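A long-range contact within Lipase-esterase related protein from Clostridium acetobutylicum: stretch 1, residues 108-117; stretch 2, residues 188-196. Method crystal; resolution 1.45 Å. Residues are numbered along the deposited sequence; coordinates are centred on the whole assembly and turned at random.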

ATOM      1  N   ASN A 108      -5.413  -7.902 -16.837  1.00 12.14           N
ATOM      2  CA  ASN A 108      -5.874  -6.504 -16.818  1.00 13.20           C
ATOM      3  C   ASN A 108      -5.084  -5.560 -15.917  1.00 12.11           C
ATOM      4  O   ASN A 108      -5.372  -4.366 -15.886  1.00 12.24           O
ATOM      5  CB  ASN A 108      -7.385  -6.408 -16.528  1.00 13.80           C
ATOM      6  CG  ASN A 108      -8.234  -7.183 -17.548  1.00 16.58           C
ATOM      7  OD1 ASN A 108      -7.906  -7.260 -18.748  1.00 18.96           O
ATOM      8  ND2 ASN A 108      -9.324  -7.763 -17.069  1.00 18.22           N
ATOM      9  N   VAL A 109      -4.092  -6.088 -15.192  1.00 10.96           N
ATOM     10  CA  VAL A 109      -3.260  -5.252 -14.347  1.00 10.57           C
ATOM     11  C   VAL A 109      -2.111  -4.766 -15.221  1.00 10.62           C
ATOM     12  O   VAL A 109      -1.298  -5.570 -15.699  1.00 11.04           O
ATOM     13  CB  VAL A 109      -2.745  -6.021 -13.115  1.00  9.74           C
ATOM     14  CG1 VAL A 109      -1.702  -5.177 -12.371  1.00 11.71           C
ATOM     15  CG2 VAL A 109      -3.918  -6.353 -12.199  1.00 10.69           C
ATOM     16  N   ARG A 110      -2.068  -3.456 -15.450  1.00 10.32           N
ATOM     17  CA  ARG A 110      -1.160  -2.888 -16.452  1.00  9.74           C
ATOM     18  C   ARG A 110       0.042  -2.143 -15.867  1.00 10.06           C
ATOM     19  O   ARG A 110       1.074  -2.018 -16.520  1.00 11.26           O
ATOM     20  CB  ARG A 110      -1.912  -1.972 -17.407  1.00  9.88           C
ATOM     21  CG  ARG A 110      -3.087  -2.658 -18.139  1.00 10.21           C
ATOM     22  CD  ARG A 110      -2.642  -3.795 -19.070  1.00  9.89           C
ATOM     23  NE  ARG A 110      -1.781  -3.258 -20.121  1.00 10.36           N
ATOM     24  CZ  ARG A 110      -0.595  -3.770 -20.478  1.00 11.70           C
ATOM     25  NH1 ARG A 110      -0.131  -4.889 -19.912  1.00 10.72           N
ATOM     26  NH2 ARG A 110       0.127  -3.148 -21.404  1.00 12.86           N
ATOM     27  N   LYS A 111      -0.098  -1.627 -14.644  1.00  9.57           N
ATOM     28  CA  LYS A 111       0.993  -0.895 -13.979  1.00 10.21           C
ATOM     29  C   LYS A 111       0.810  -1.042 -12.481  1.00  9.77           C
ATOM     30  O   LYS A 111      -0.305  -1.260 -11.986  1.00  9.77           O
ATOM     31  CB  LYS A 111       0.944   0.601 -14.300  1.00 11.05           C
ATOM     32  CG  LYS A 111       1.190   0.942 -15.751  1.00 12.74           C
ATOM     33  CD  LYS A 111       1.301   2.459 -15.916  1.00 15.44           C
ATOM     34  CE  LYS A 111       1.542   2.824 -17.399  1.00 17.76           C
ATOM     35  NZ  LYS A 111       0.424   2.282 -18.231  1.00 22.52           N
ATOM     36  N   VAL A 112       1.901  -0.846 -11.751  1.00 10.51           N
ATOM     37  CA  VAL A 112       1.836  -0.863 -10.296  1.00 10.97           C
ATOM     38  C   VAL A 112       2.637   0.286  -9.703  1.00 10.52           C
ATOM     39  O   VAL A 112       3.698   0.633 -10.210  1.00 10.88           O
ATOM     40  CB  VAL A 112       2.357  -2.228  -9.751  1.00 13.20           C
ATOM     41  CG1 VAL A 112       2.702  -2.162  -8.271  1.00 16.01           C
ATOM     42  CG2 VAL A 112       1.374  -3.345 -10.093  1.00 13.59           C
ATOM     43  N   VAL A 113       2.110   0.870  -8.616  1.00  9.74           N
ATOM     44  CA  VAL A 113       2.836   1.862  -7.844  1.00  9.07           C
ATOM     45  C   VAL A 113       2.990   1.365  -6.409  1.00  9.12           C
ATOM     46  O   VAL A 113       2.006   0.969  -5.761  1.00  9.94           O
ATOM     47  CB  VAL A 113       2.050   3.177  -7.797  1.00  9.44           C
ATOM     48  CG1 VAL A 113       2.756   4.199  -6.918  1.00 10.68           C
ATOM     49  CG2 VAL A 113       1.856   3.740  -9.213  1.00  9.85           C
ATOM     50  N   SER A 114       4.228   1.409  -5.925  1.00  9.14           N
ATOM     51  CA  SER A 114       4.515   1.101  -4.527  1.00  9.28           C
ATOM     52  C   SER A 114       4.826   2.407  -3.820  1.00  8.82           C
ATOM     53  O   SER A 114       5.866   3.032  -4.095  1.00  9.46           O
ATOM     54  CB  SER A 114       5.701   0.129  -4.403  1.00  9.77           C
ATOM     55  OG  SER A 114       6.086  -0.048  -3.035  1.00 10.83           O
ATOM     56  N   LEU A 115       3.921   2.812  -2.933  1.00  8.95           N
ATOM     57  CA  LEU A 115       4.010   4.087  -2.242  1.00  9.46           C
ATOM     58  C   LEU A 115       4.462   3.811  -0.806  1.00  9.24           C
ATOM     59  O   LEU A 115       3.751   3.127  -0.053  1.00  9.83           O
ATOM     60  CB  LEU A 115       2.613   4.712  -2.246  1.00 10.12           C
ATOM     61  CG  LEU A 115       2.326   5.992  -1.481  1.00 10.61           C
ATOM     62  CD1 LEU A 115       3.288   7.066  -1.920  1.00 11.63           C
ATOM     63  CD2 LEU A 115       0.860   6.377  -1.726  1.00 12.13           C
ATOM     64  N   SER A 116       5.644   4.313  -0.440  1.00  8.95           N
ATOM     65  CA  SER A 116       6.176   4.080   0.904  1.00  8.95           C
ATOM     66  C   SER A 116       6.092   2.585   1.256  1.00  9.37           C
ATOM     67  O   SER A 116       5.537   2.197   2.296  1.00  9.72           O
ATOM     68  CB  SER A 116       5.443   4.938   1.941  1.00  9.14           C
ATOM     69  OG  SER A 116       5.319   6.281   1.512  1.00 10.02           O
ATOM     70  N   GLY A 117       6.643   1.769   0.353  1.00 10.29           N
ATOM     71  CA  GLY A 117       6.614   0.322   0.462  1.00  9.99           C
ATOM     72  C   GLY A 117       7.965  -0.338   0.317  1.00 10.46           C
ATOM     73  O   GLY A 117       9.024   0.187   0.711  1.00 10.63           O
ATOM     74  N   ASP A 188       6.699  -8.027 -15.494  1.00 14.65           N
ATOM     75  CA  ASP A 188       6.683  -7.656 -16.926  1.00 15.28           C
ATOM     76  C   ASP A 188       6.180  -6.231 -17.206  1.00 14.19           C
ATOM     77  O   ASP A 188       6.398  -5.675 -18.282  1.00 14.72           O
ATOM     78  CB  ASP A 188       5.763  -8.611 -17.725  1.00 16.16           C
ATOM     79  CG  ASP A 188       6.224 -10.069 -17.722  1.00 18.63           C
ATOM     80  OD1 ASP A 188       7.440 -10.343 -17.853  1.00 21.78           O
ATOM     81  OD2 ASP A 188       5.330 -10.948 -17.651  1.00 20.46           O
ATOM     82  N   ILE A 189       5.435  -5.672 -16.253  1.00 13.10           N
ATOM     83  CA  ILE A 189       4.749  -4.387 -16.423  1.00 12.42           C
ATOM     84  C   ILE A 189       5.516  -3.272 -15.730  1.00 12.07           C
ATOM     85  O   ILE A 189       6.413  -3.549 -14.922  1.00 12.72           O
ATOM     86  CB  ILE A 189       3.307  -4.460 -15.863  1.00 11.74           C
ATOM     87  CG1 ILE A 189       3.320  -4.926 -14.402  1.00 11.37           C
ATOM     88  CG2 ILE A 189       2.418  -5.380 -16.774  1.00 12.37           C
ATOM     89  CD1 ILE A 189       1.925  -4.893 -13.770  1.00 12.06           C
ATOM     90  N   PRO A 190       5.190  -2.003 -16.057  1.00 11.77           N
ATOM     91  CA  PRO A 190       5.880  -0.864 -15.398  1.00 11.36           C
ATOM     92  C   PRO A 190       5.550  -0.756 -13.904  1.00 11.44           C
ATOM     93  O   PRO A 190       4.409  -0.970 -13.467  1.00 11.48           O
ATOM     94  CB  PRO A 190       5.388   0.362 -16.169  1.00 12.31           C
ATOM     95  CG  PRO A 190       4.799  -0.212 -17.501  1.00 12.40           C
ATOM     96  CD  PRO A 190       4.246  -1.568 -17.109  1.00 12.27           C
ATOM     97  N   VAL A 191       6.578  -0.437 -13.123  1.00 11.78           N
ATOM     98  CA  VAL A 191       6.438  -0.269 -11.674  1.00 11.55           C
ATOM     99  C   VAL A 191       7.049   1.057 -11.289  1.00 11.55           C
ATOM    100  O   VAL A 191       8.147   1.381 -11.752  1.00 12.85           O
ATOM    101  CB  VAL A 191       7.215  -1.386 -10.923  1.00 11.64           C
ATOM    102  CG1 VAL A 191       7.232  -1.127  -9.411  1.00 11.90           C
ATOM    103  CG2 VAL A 191       6.579  -2.745 -11.181  1.00 12.99           C
ATOM    104  N   LYS A 192       6.334   1.837 -10.477  1.00 11.15           N
ATOM    105  CA  LYS A 192       6.924   3.077  -9.949  1.00 10.95           C
ATOM    106  C   LYS A 192       6.936   3.023  -8.435  1.00 10.52           C
ATOM    107  O   LYS A 192       5.932   2.645  -7.837  1.00 12.37           O
ATOM    108  CB  LYS A 192       6.153   4.341 -10.383  1.00 11.43           C
ATOM    109  CG  LYS A 192       6.717   5.634  -9.833  1.00 12.35           C
ATOM    110  CD  LYS A 192       6.175   6.830 -10.575  1.00 12.18           C
ATOM    111  CE  LYS A 192       6.879   8.080 -10.095  1.00 13.03           C
ATOM    112  NZ  LYS A 192       6.422   9.288 -10.853  1.00 14.17           N
ATOM    113  N   ALA A 193       8.063   3.384  -7.826  1.00 10.40           N
ATOM    114  CA  ALA A 193       8.144   3.469  -6.374  1.00 10.42           C
ATOM    115  C   ALA A 193       8.165   4.957  -6.010  1.00 10.15           C
ATOM    116  O   ALA A 193       8.848   5.747  -6.685  1.00 10.72           O
ATOM    117  CB  ALA A 193       9.393   2.776  -5.878  1.00 11.37           C
ATOM    118  N   ILE A 194       7.437   5.338  -4.951  1.00  9.51           N
ATOM    119  CA  ILE A 194       7.364   6.735  -4.479  1.00 10.13           C
ATOM    120  C   ILE A 194       7.588   6.674  -2.975  1.00 10.01           C
ATOM    121  O   ILE A 194       6.927   5.892  -2.298  1.00 10.91           O
ATOM    122  CB  ILE A 194       5.968   7.356  -4.743  1.00  9.55           C
ATOM    123  CG1 ILE A 194       5.677   7.403  -6.240  1.00 10.62           C
ATOM    124  CG2 ILE A 194       5.905   8.776  -4.164  1.00 11.22           C
ATOM    125  CD1 ILE A 194       4.207   7.717  -6.532  1.00 12.18           C
ATOM    126  N   VAL A 195       8.497   7.497  -2.450  1.00  9.53           N
ATOM    127  CA  VAL A 195       8.862   7.391  -1.024  1.00 10.07           C
ATOM    128  C   VAL A 195       9.507   8.697  -0.581  1.00  9.74           C
ATOM    129  O   VAL A 195      10.016   9.441  -1.415  1.00 10.33           O
ATOM    130  CB  VAL A 195       9.869   6.221  -0.805  1.00 10.49           C
ATOM    131  CG1 VAL A 195      11.215   6.503  -1.443  1.00 12.99           C
ATOM    132  CG2 VAL A 195      10.033   5.860   0.666  1.00 10.98           C
ATOM    133  N   ALA A 196       9.471   8.963   0.732  1.00  9.65           N
ATOM    134  CA  ALA A 196      10.177  10.108   1.312  1.00 10.37           C
ATOM    135  C   ALA A 196      11.557   9.671   1.814  1.00 11.56           C
ATOM    136  O   ALA A 196      11.698   8.618   2.481  1.00 11.27           O
ATOM    137  CB  ALA A 196       9.357  10.669   2.454  1.00 11.17           C
TER
HETATM  138  O   HOH W   1       7.426   7.691   2.496  1.00 11.12           O

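Two neighbouring parallel strands make this contact, joined by backbone hydrogen bonds and packed side chains. The strand axes run in the same direction at 17° to one another and come within 4.7 Å. The register is simple: Val112 lies beside Val191, Val113 beside Lys192, Ser114 beside Ala193 and Leu115 beside Ile194, with CA atoms 4.7 to 4.8 Å apart in each pair.

Five hydrogen bonds hold that register, and their pattern is the signature of parallel pairing. In the first stretch the even-numbered residues Val112 and Ser114 turn both N and O toward the partner, and each reaches two residues that flank its opposite number. Val112 N donates to Pro190 O at 3.0 Å, while Val112 O accepts from Lys192 N at 2.9 Å, so the two bonds straddle Val191. Ser114 repeats the motif around Ala193: Ser114 N donates to Lys192 O at 2.8 Å and Ser114 O receives Ile194 N at 2.9 Å. The ladder closes with Ser116 N to Ile194 O at 2.8 Å, the straightest of the five at 173°. Pro190 supplies its carbonyl to the first bond but cannot carry the ladder further back: it has no N-H to give Arg110 O, and its CD lies 3.3 Å from that oxygen.

Between these bonds, CA-H groups approach the same carbonyls. Val191 CA lies 3.2 Å from Val112 O and Val113 CA lies 3.2 Å from Lys192 O; Ala193 CA and Ser114 O follow at 3.3 Å. The carbonyls thus meet a weakly polarised C-H as well as an N-H, a normal consequence of close strand spacing.

Side chains alternate between the faces of the sheet. Val113, Lys192, Leu115 and Ile194 share one face, where Ile194 bridges two residues of the other strand: its CD1 meets Val113 CG1 at 3.8 Å, and its CG2 meets Leu115 CD1 at 3.8 Å. Lys192 starts on this face but its end leads away, and its NZ is hydrogen-bonded elsewhere in the structure. The other face carries Val112, Val191, Ser114 and Ala193. Here the valines touch only loosely, Val112 CB to Val191 CG2 at 4.5 Å, and the small Ser114 and Ala193 sit side by side.

Ahead of the ladder, Ile189 points its CA-to-CB bond toward the first stretch and has the largest area covered in the contact. Its CD1 reaches Val109 CG1 at 3.9 Å and Val112 CG2 at 4.0 Å, adding an apolar anchor before the regular pairing begins. Its CG2 also lies 4.1 Å from Arg110 NH1, in an oblique approach to the guanidinium.

At the far end a water joins the stretches, accepting from Ser116 OG at 2.7 Å and from Ala196 N at 3.0 Å. It takes the place of the next acceptor in the ladder, since Ser116 O has turned away to about 8.0 Å from Ala196 N. What a designer can read here is a pairing in which backbone bonds set the register and branched aliphatics pack along it.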